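Endoglucanase (Clostridium thermocellum, PDB 2E4T) hydrolyses internal beta-1,4-glucosidic linkages in cellulose and probably also in xyloglucan, this chain being the family 44 glycoside hydrolase part of a larger multidomain enzyme. Local coordinates at residues N462-V476 against Q488-Y502. Sequence-based numbering, arbitrary orientation.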
loop_
_atom_site.group_PDB
_atom_site.type_symbol
_atom_site.label_atom_id
_atom_site.label_comp_id
_atom_site.label_asym_id
_atom_site.label_seq_id
_atom_site.Cartn_x
_atom_site.Cartn_y
_atom_site.Cartn_z
ATOM N N ASN A 462 27.170 -1.725 18.084
ATOM C CA ASN A 462 27.188 -1.651 19.559
ATOM C C ASN A 462 25.829 -1.159 20.036
ATOM O O ASN A 462 25.480 0.007 19.775
ATOM C CB ASN A 462 28.278 -0.676 20.017
ATOM C CG ASN A 462 29.666 -1.197 19.717
ATOM O OD1 ASN A 462 29.914 -2.402 19.780
ATOM N ND2 ASN A 462 30.557 -0.305 19.288
ATOM N N PHE A 463 25.070 -2.040 20.671
ATOM C CA PHE A 463 23.746 -1.721 21.181
ATOM C C PHE A 463 23.784 -1.256 22.615
ATOM O O PHE A 463 24.456 -1.868 23.458
ATOM C CB PHE A 463 22.848 -2.959 21.134
ATOM C CG PHE A 463 22.281 -3.278 19.773
ATOM C CD1 PHE A 463 20.986 -2.870 19.472
ATOM C CD2 PHE A 463 23.023 -3.912 18.787
ATOM C CE1 PHE A 463 20.399 -3.153 18.237
ATOM C CE2 PHE A 463 22.406 -4.218 17.549
ATOM C CZ PHE A 463 21.099 -3.828 17.315
ATOM N N SER A 464 23.006 -0.203 22.906
ATOM C CA SER A 464 22.775 0.257 24.275
ATOM C C SER A 464 21.270 0.463 24.407
ATOM O O SER A 464 20.687 1.220 23.596
ATOM C CB SER A 464 23.502 1.590 24.499
ATOM O OG SER A 464 24.886 1.483 24.338
ATOM N N ILE A 465 20.655 -0.202 25.369
ATOM C CA ILE A 465 19.200 -0.220 25.517
ATOM C C ILE A 465 18.827 0.280 26.907
ATOM O O ILE A 465 19.378 -0.210 27.914
ATOM C CB ILE A 465 18.673 -1.628 25.287
ATOM C CG1 ILE A 465 19.037 -2.090 23.876
ATOM C CG2 ILE A 465 17.161 -1.680 25.505
ATOM C CD1 ILE A 465 18.884 -3.589 23.659
ATOM N N ASP A 466 17.880 1.218 26.967
ATOM C CA ASP A 466 17.237 1.611 28.202
ATOM C C ASP A 466 15.874 0.926 28.259
ATOM O O ASP A 466 15.035 1.195 27.388
ATOM C CB ASP A 466 17.114 3.120 28.235
ATOM C CG ASP A 466 18.447 3.847 28.303
ATOM O OD1 ASP A 466 19.480 3.303 28.736
ATOM O OD2 ASP A 466 18.446 5.040 27.948
ATOM N N SER A 467 15.624 0.063 29.245
ATOM C CA SER A 467 14.375 -0.677 29.354
ATOM C C SER A 467 14.013 -0.941 30.755
ATOM O O SER A 467 14.905 -0.907 31.592
ATOM C CB SER A 467 14.520 -2.015 28.666
ATOM O OG SER A 467 13.355 -2.787 28.901
ATOM N N SER A 468 12.747 -1.250 31.053
ATOM C CA SER A 468 12.406 -1.642 32.437
ATOM C C SER A 468 12.816 -3.086 32.760
ATOM O O SER A 468 12.706 -3.525 33.905
ATOM C CB SER A 468 10.928 -1.428 32.748
ATOM O OG SER A 468 10.156 -2.492 32.235
ATOM N N LYS A 469 13.311 -3.800 31.761
ATOM C CA LYS A 469 13.711 -5.202 31.890
ATOM C C LYS A 469 15.191 -5.287 31.698
ATOM O O LYS A 469 15.775 -4.428 31.030
ATOM C CB LYS A 469 13.025 -6.008 30.782
ATOM C CG LYS A 469 11.551 -5.755 30.777
ATOM C CD LYS A 469 10.854 -6.446 31.974
ATOM C CE LYS A 469 9.322 -6.214 32.022
ATOM N NZ LYS A 469 8.932 -4.773 32.060
ATOM N N ASN A 470 15.779 -6.336 32.258
ATOM C CA ASN A 470 17.176 -6.646 32.040
ATOM C C ASN A 470 17.267 -7.848 31.092
ATOM O O ASN A 470 17.050 -8.994 31.450
ATOM C CB ASN A 470 17.797 -7.013 33.369
ATOM C CG ASN A 470 19.282 -7.087 33.273
ATOM O OD1 ASN A 470 19.897 -8.082 33.656
ATOM N ND2 ASN A 470 19.884 -6.026 32.743
ATOM N N TYR A 471 17.499 -7.576 29.812
ATOM C CA TYR A 471 17.468 -8.669 28.794
ATOM C C TYR A 471 18.692 -9.596 28.920
ATOM O O TYR A 471 19.802 -9.102 29.221
ATOM C CB TYR A 471 17.410 -8.057 27.377
ATOM C CG TYR A 471 16.220 -7.149 27.189
ATOM C CD1 TYR A 471 14.932 -7.672 27.207
ATOM C CD2 TYR A 471 16.399 -5.793 27.037
ATOM C CE1 TYR A 471 13.808 -6.806 27.058
ATOM C CE2 TYR A 471 15.259 -4.949 26.863
ATOM C CZ TYR A 471 13.995 -5.469 26.896
ATOM O OH TYR A 471 12.914 -4.605 26.755
ATOM N N THR A 472 18.434 -10.894 28.712
ATOM C CA THR A 472 19.515 -11.896 28.862
ATOM C C THR A 472 19.728 -12.785 27.630
ATOM O O THR A 472 20.663 -13.578 27.571
ATOM C CB THR A 472 19.233 -12.835 30.057
ATOM O OG1 THR A 472 17.997 -13.512 29.860
ATOM C CG2 THR A 472 19.232 -12.053 31.341
ATOM N N ILE A 473 18.873 -12.687 26.639
ATOM C CA ILE A 473 19.131 -13.439 25.414
ATOM C C ILE A 473 18.441 -12.655 24.295
ATOM O O ILE A 473 17.362 -12.057 24.477
ATOM C CB ILE A 473 18.573 -14.904 25.460
ATOM C CG1 ILE A 473 19.007 -15.696 24.229
ATOM C CG2 ILE A 473 17.044 -14.907 25.693
ATOM C CD1 ILE A 473 18.792 -17.225 24.344
ATOM N N GLY A 474 19.093 -12.654 23.118
ATOM C CA GLY A 474 18.478 -12.138 21.901
ATOM C C GLY A 474 18.483 -13.258 20.851
ATOM O O GLY A 474 19.538 -13.578 20.266
ATOM N N ASN A 475 17.324 -13.852 20.599
ATOM C CA ASN A 475 17.229 -14.807 19.498
ATOM C C ASN A 475 17.207 -14.035 18.188
ATOM O O ASN A 475 16.780 -12.880 18.149
ATOM C CB ASN A 475 16.052 -15.717 19.711
ATOM C CG ASN A 475 16.329 -16.750 20.791
ATOM O OD1 ASN A 475 15.737 -16.662 21.896
ATOM N ND2 ASN A 475 17.255 -17.644 20.556
ATOM N N VAL A 476 17.714 -14.669 17.119
ATOM C CA VAL A 476 17.926 -13.972 15.873
ATOM C C VAL A 476 17.439 -14.796 14.715
ATOM O O VAL A 476 17.737 -15.998 14.620
ATOM C CB VAL A 476 19.440 -13.678 15.650
ATOM C CG1 VAL A 476 19.635 -12.898 14.328
ATOM C CG2 VAL A 476 20.032 -12.866 16.821
ATOM N N GLN A 488 16.917 -19.207 11.545
ATOM C CA GLN A 488 17.311 -18.851 12.905
ATOM C C GLN A 488 18.830 -18.947 12.997
ATOM O O GLN A 488 19.451 -19.904 12.488
ATOM C CB GLN A 488 16.624 -19.762 13.944
ATOM C CG GLN A 488 16.796 -19.223 15.339
ATOM C CD GLN A 488 15.991 -19.937 16.357
ATOM O OE1 GLN A 488 15.249 -20.897 16.090
ATOM N NE2 GLN A 488 16.148 -19.484 17.601
ATOM N N ARG A 489 19.412 -17.973 13.683
ATOM C CA ARG A 489 20.858 -17.867 13.838
ATOM C C ARG A 489 21.234 -18.043 15.310
ATOM O O ARG A 489 20.380 -18.121 16.190
ATOM C CB ARG A 489 21.327 -16.489 13.338
ATOM C CG ARG A 489 20.806 -16.115 11.945
ATOM C CD ARG A 489 21.156 -17.121 10.866
ATOM N NE ARG A 489 20.568 -16.825 9.542
ATOM C CZ ARG A 489 21.230 -16.263 8.538
ATOM N NH1 ARG A 489 22.497 -15.797 8.699
ATOM N NH2 ARG A 489 20.620 -16.101 7.381
ATOM N N THR A 490 22.538 -18.087 15.590
ATOM C CA THR A 490 22.976 -18.290 16.970
ATOM C C THR A 490 22.470 -17.134 17.842
ATOM O O THR A 490 22.633 -15.965 17.469
ATOM C CB THR A 490 24.510 -18.319 17.006
ATOM O OG1 THR A 490 24.910 -19.361 16.112
ATOM C CG2 THR A 490 25.020 -18.579 18.406
ATOM N N PRO A 491 21.909 -17.418 19.026
ATOM C CA PRO A 491 21.401 -16.312 19.844
ATOM C C PRO A 491 22.547 -15.483 20.423
ATOM O O PRO A 491 23.634 -15.996 20.725
ATOM C CB PRO A 491 20.704 -17.012 20.984
ATOM C CG PRO A 491 21.417 -18.329 21.107
ATOM C CD PRO A 491 21.607 -18.728 19.602
ATOM N N ILE A 492 22.233 -14.201 20.650
ATOM C CA ILE A 492 23.097 -13.237 21.354
ATOM C C ILE A 492 22.928 -13.505 22.851
ATOM O O ILE A 492 21.788 -13.539 23.357
ATOM C CB ILE A 492 22.624 -11.824 21.016
ATOM C CG1 ILE A 492 22.861 -11.520 19.534
ATOM C CG2 ILE A 492 23.237 -10.762 21.946
ATOM C CD1 ILE A 492 22.004 -10.382 18.993
ATOM N N VAL A 493 24.040 -13.729 23.577
ATOM C CA VAL A 493 23.966 -14.070 24.970
ATOM C C VAL A 493 24.786 -13.208 25.902
ATOM O O VAL A 493 24.578 -13.318 27.123
ATOM C CB VAL A 493 24.371 -15.554 25.224
ATOM C CG1 VAL A 493 23.546 -16.514 24.367
ATOM C CG2 VAL A 493 25.855 -15.741 25.004
ATOM N N ASN A 494 25.714 -12.399 25.420
ATOM C CA ASN A 494 26.556 -11.663 26.352
ATOM C C ASN A 494 26.078 -10.232 26.444
ATOM O O ASN A 494 26.615 -9.304 25.829
ATOM C CB ASN A 494 28.053 -11.770 25.990
ATOM C CG ASN A 494 28.851 -11.556 27.251
ATOM O OD1 ASN A 494 28.543 -10.594 28.001
ATOM N ND2 ASN A 494 29.800 -12.439 27.556
ATOM N N ILE A 495 25.002 -10.061 27.207
ATOM C CA ILE A 495 24.333 -8.785 27.385
ATOM C C ILE A 495 24.695 -8.298 28.786
ATOM O O ILE A 495 24.461 -8.984 29.777
ATOM C CB ILE A 495 22.818 -8.911 27.195
ATOM C CG1 ILE A 495 22.522 -9.566 25.804
ATOM C CG2 ILE A 495 22.188 -7.529 27.341
ATOM C CD1 ILE A 495 21.073 -9.843 25.577
ATOM N N LYS A 496 25.385 -7.157 28.840
ATOM C CA LYS A 496 25.852 -6.584 30.107
ATOM C C LYS A 496 25.128 -5.278 30.333
ATOM O O LYS A 496 25.326 -4.308 29.585
ATOM C CB LYS A 496 27.353 -6.372 30.108
ATOM C CG LYS A 496 28.100 -7.685 30.126
ATOM C CD LYS A 496 29.554 -7.373 30.464
ATOM C CE LYS A 496 30.458 -8.598 30.460
ATOM N NZ LYS A 496 30.716 -9.208 29.090
ATOM N N ASP A 497 24.272 -5.228 31.335
ATOM C CA ASP A 497 23.518 -4.003 31.605
ATOM C C ASP A 497 22.835 -3.498 30.327
ATOM O O ASP A 497 22.959 -2.304 29.995
ATOM C CB ASP A 497 24.463 -2.928 32.178
ATOM C CG ASP A 497 25.021 -3.292 33.561
ATOM O OD1 ASP A 497 24.381 -4.066 34.314
ATOM O OD2 ASP A 497 26.115 -2.795 33.899
ATOM N N ASN A 498 22.209 -4.426 29.588
ATOM C CA ASN A 498 21.435 -4.059 28.382
ATOM C C ASN A 498 22.317 -3.433 27.303
ATOM O O ASN A 498 21.821 -2.655 26.474
ATOM C CB ASN A 498 20.233 -3.184 28.782
ATOM C CG ASN A 498 19.066 -4.014 29.226
ATOM O OD1 ASN A 498 19.007 -5.209 29.059
ATOM N ND2 ASN A 498 18.073 -3.331 29.834
ATOM N N THR A 499 23.578 -3.850 27.241
ATOM C CA THR A 499 24.480 -3.522 26.152
ATOM C C THR A 499 25.017 -4.810 25.578
ATOM O O THR A 499 25.260 -5.790 26.305
ATOM C CB THR A 499 25.642 -2.607 26.589
ATOM O OG1 THR A 499 26.594 -3.369 27.377
ATOM C CG2 THR A 499 25.152 -1.373 27.335
ATOM N N PHE A 500 25.263 -4.818 24.273
ATOM C CA PHE A 500 25.908 -5.947 23.613
ATOM C C PHE A 500 26.486 -5.451 22.293
ATOM O O PHE A 500 26.106 -4.392 21.803
ATOM C CB PHE A 500 24.959 -7.149 23.431
ATOM C CG PHE A 500 23.760 -6.862 22.581
ATOM C CD1 PHE A 500 23.801 -7.065 21.192
ATOM C CD2 PHE A 500 22.582 -6.436 23.139
ATOM C CE1 PHE A 500 22.688 -6.861 20.398
ATOM C CE2 PHE A 500 21.459 -6.206 22.349
ATOM C CZ PHE A 500 21.528 -6.417 20.975
ATOM N N THR A 501 27.374 -6.259 21.724
ATOM C CA THR A 501 27.928 -5.981 20.411
ATOM C C THR A 501 27.602 -7.151 19.484
ATOM O O THR A 501 27.791 -8.310 19.854
ATOM C CB THR A 501 29.451 -5.821 20.506
ATOM O OG1 THR A 501 29.725 -4.685 21.345
ATOM C CG2 THR A 501 30.126 -5.686 19.151
ATOM N N TYR A 502 27.172 -6.816 18.249
ATOM C CA TYR A 502 26.745 -7.828 17.330
ATOM C C TYR A 502 27.222 -7.416 15.940
ATOM O O TYR A 502 26.853 -6.355 15.433
ATOM C CB TYR A 502 25.217 -7.939 17.348
ATOM C CG TYR A 502 24.669 -9.114 16.546
ATOM C CD1 TYR A 502 25.069 -10.429 16.832
ATOM C CD2 TYR A 502 23.707 -8.929 15.555
ATOM C CE1 TYR A 502 24.538 -11.515 16.163
ATOM C CE2 TYR A 502 23.164 -10.017 14.895
ATOM C CZ TYR A 502 23.590 -11.297 15.160
ATOM O OH TYR A 502 23.038 -12.361 14.476
HETATM O O HOH W 1 18.428 -0.539 30.552
HETATM O O HOH W 2 22.112 0.086 28.766
HETATM O O HOH W 3 21.166 -6.975 30.670
HETATM O O HOH W 4 22.770 -13.790 29.058
HETATM O O HOH W 5 18.308 -17.416 17.862
#
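Phe-463 and Phe-500 lay their rings nearly parallel, planes 14° apart but slid so far that overlap is slight. Phe-500 CZ sits over a face of the Phe-463 ring near its rim, while Phe-463 CB stands over the centre of the Phe-500 ring, 3.7 Å from its centroid, as a CH-pi contact. The opposite face of Phe-500 receives Ile-492 CG2, and Ile-465 CD1 approaches that ring obliquely. Phe-500 CG lies between its own backbone N and carbonyl carbon (chi1 61°), a placement that turns the ring toward strand 462-466, beneath Phe-463 CB. One face of the Tyr-502 ring takes Ile-492 CD1 above its centre, and Tyr-502 OH abuts Val-476 CG1 at 3.4 Å.

The pairing of an outermost strand with its inner neighbour is illustrated here twice, in the strand-rich domain beside the TIM-like barrel, probably a beta-sandwich: strand 462-466 runs antiparallel to 499-502, as does 474-476 to 488-492. Since 486-492 and 499-504 are the outermost strands, the contact joins the two margins of one long, curved sheet. Phe-463 N donates to Phe-500 O at 2.8 Å, and Gly-474 and Ile-492 exchange two backbone bonds.

Between these ladders the amide of buried Asn-498, in the type I' turn from Lys-496 to Thr-499, bonds to the backbone of the loop between strands 459-466 and 474-480. Its ND2 donates almost straight (168°) to Lys-469 O at 2.8 Å, within the amide plane, and OD1 accepts Tyr-471 N on a lone pair at 2.9 Å. Two chain bonds thus fix the amide's rotation, and waters reach both of its ends. Tyr-471 OH is hydrogen-bonded to Asp-443 O on strand 442-452.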